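Local coordinates for AT5G66160 protein (PDB 7BVW), which probably acts as a sorting receptor carrying proteins to the protein storage vacuole, its zinc-binding RING-H2 domain working as an E3 ubiquitin ligase, at residues I58-W61 and L62-G66. Sequence-based numbering, arbitrary orientation.
Sequences IDSW and LTKWG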
loop_
_atom_site.group_PDB
_atom_site.type_symbol
_atom_site.label_atom_id
_atom_site.label_comp_id
_atom_site.label_asym_id
_atom_site.label_seq_id
_atom_site.Cartn_x
_atom_site.Cartn_y
_atom_site.Cartn_z
ATOM N N ILE A 58 2.122 4.177 -1.234
ATOM C CA ILE A 58 0.942 4.055 -0.384
ATOM C C ILE A 58 1.142 4.797 0.933
ATOM O O ILE A 58 0.180 5.336 1.498
ATOM C CB ILE A 58 0.588 2.570 -0.162
ATOM C CG1 ILE A 58 -0.766 2.436 0.542
ATOM C CG2 ILE A 58 1.684 1.853 0.623
ATOM C CD1 ILE A 58 -1.915 3.036 -0.251
ATOM N N ASP A 59 2.379 4.848 1.440
ATOM C CA ASP A 59 2.653 5.628 2.643
ATOM C C ASP A 59 2.319 7.097 2.421
ATOM O O ASP A 59 1.701 7.745 3.273
ATOM C CB ASP A 59 4.115 5.466 3.058
ATOM C CG ASP A 59 4.392 4.127 3.711
ATOM O OD1 ASP A 59 3.473 3.281 3.758
ATOM O OD2 ASP A 59 5.531 3.924 4.185
ATOM N N SER A 60 2.713 7.633 1.266
ATOM C CA SER A 60 2.398 9.018 0.938
ATOM C C SER A 60 0.893 9.230 0.856
ATOM O O SER A 60 0.368 10.229 1.361
ATOM C CB SER A 60 3.069 9.403 -0.381
ATOM O OG SER A 60 2.452 10.546 -0.948
ATOM N N TRP A 61 0.185 8.295 0.221
ATOM C CA TRP A 61 -1.256 8.446 0.040
ATOM C C TRP A 61 -1.986 8.434 1.377
ATOM O O TRP A 61 -2.865 9.265 1.625
ATOM C CB TRP A 61 -1.792 7.340 -0.868
ATOM C CG TRP A 61 -3.287 7.331 -0.951
ATOM C CD1 TRP A 61 -4.142 6.489 -0.301
ATOM C CD2 TRP A 61 -4.107 8.219 -1.720
ATOM N NE1 TRP A 61 -5.443 6.793 -0.622
ATOM C CE2 TRP A 61 -5.449 7.849 -1.494
ATOM C CE3 TRP A 61 -3.837 9.285 -2.581
ATOM C CZ2 TRP A 61 -6.517 8.509 -2.096
ATOM C CZ3 TRP A 61 -4.898 9.940 -3.178
ATOM C CH2 TRP A 61 -6.223 9.550 -2.931
ATOM N N LEU A 62 -1.631 7.497 2.254
ATOM C CA LEU A 62 -2.376 7.316 3.495
ATOM C C LEU A 62 -2.056 8.382 4.536
ATOM O O LEU A 62 -2.900 8.672 5.392
ATOM C CB LEU A 62 -2.106 5.924 4.073
ATOM C CG LEU A 62 -2.682 4.734 3.298
ATOM C CD1 LEU A 62 -2.411 3.424 4.030
ATOM C CD2 LEU A 62 -4.172 4.928 3.070
ATOM N N THR A 63 -0.859 8.971 4.495
ATOM C CA THR A 63 -0.484 9.961 5.498
ATOM C C THR A 63 -0.806 11.389 5.078
ATOM O O THR A 63 -0.967 12.260 5.942
ATOM C CB THR A 63 1.013 9.862 5.818
ATOM O OG1 THR A 63 1.779 10.056 4.623
ATOM C CG2 THR A 63 1.342 8.500 6.408
ATOM N N LYS A 64 -0.912 11.650 3.778
ATOM C CA LYS A 64 -1.094 13.007 3.284
ATOM C C LYS A 64 -2.415 13.248 2.568
ATOM O O LYS A 64 -2.938 14.362 2.636
ATOM C CB LYS A 64 0.055 13.382 2.338
ATOM C CG LYS A 64 1.427 13.411 2.999
ATOM C CD LYS A 64 2.511 13.817 2.011
ATOM C CE LYS A 64 3.891 13.755 2.653
ATOM N NZ LYS A 64 4.965 14.134 1.693
ATOM N N TRP A 65 -2.976 12.244 1.900
ATOM C CA TRP A 65 -4.080 12.487 0.978
ATOM C C TRP A 65 -5.379 11.795 1.356
ATOM O O TRP A 65 -6.447 12.398 1.219
ATOM C CB TRP A 65 -3.672 12.067 -0.443
ATOM C CG TRP A 65 -2.539 12.878 -0.996
ATOM C CD1 TRP A 65 -1.205 12.606 -0.886
ATOM C CD2 TRP A 65 -2.639 14.100 -1.740
ATOM N NE1 TRP A 65 -0.470 13.580 -1.518
ATOM C CE2 TRP A 65 -1.326 14.508 -2.051
ATOM C CE3 TRP A 65 -3.711 14.888 -2.177
ATOM C CZ2 TRP A 65 -1.057 15.665 -2.777
ATOM C CZ3 TRP A 65 -3.442 16.036 -2.899
ATOM C CH2 TRP A 65 -2.126 16.412 -3.193
ATOM N N GLY A 66 -5.336 10.547 1.829
ATOM C CA GLY A 66 -6.567 9.827 2.086
ATOM C C GLY A 66 -6.465 8.863 3.249
ATOM O O GLY A 66 -5.405 8.678 3.853
#
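I58-W61 continues without a gap into L62-G66, along helix 55-65 of the RING-H2 finger, which starts between zinc ligands H54 and C57, and into the residue that follows it. Regular i to i+4 bonds tie L62 N to I58 O, T63 N to D59 O and K64 N to S60 O. The helix then widens. W61 O accepts from both W65 N (3.0 Å) and G66 N (2.8 Å), and the second bond, i to i+5, closes a wider pi-type turn. G66 N comes nearly along the C=O axis, while W65 N sits above the carbonyl plane. D59 O also has two donors. T63 OG1 lies between its own backbone N and carbonyl carbon (chi1 58°), which turns it back onto D59 O at 2.7 Å, on the opposite face of that carbonyl from T63 N. The D59 carboxylate forms a salt bridge with R45.

On the buried side I58 CG1 meets L62 CD1 at 4.0 Å. I58 also packs on I33 and P70, and L62 on V11 of helix 8-11. The indole NE1 of W61 is hydrogen-bonded to S68 O in the loop leading to zinc ligands C69 and C72. L62 CD2 lies 3.7 Å from W61 CD1. The W61 and W65 rings are near parallel (9°) but slid apart, with centroids of the W61 six-membered and W65 five-membered rings 5.9 Å apart. The closer touch is W65 CB, which approaches the W61 ring obliquely, 3.5 Å from W61 CE3.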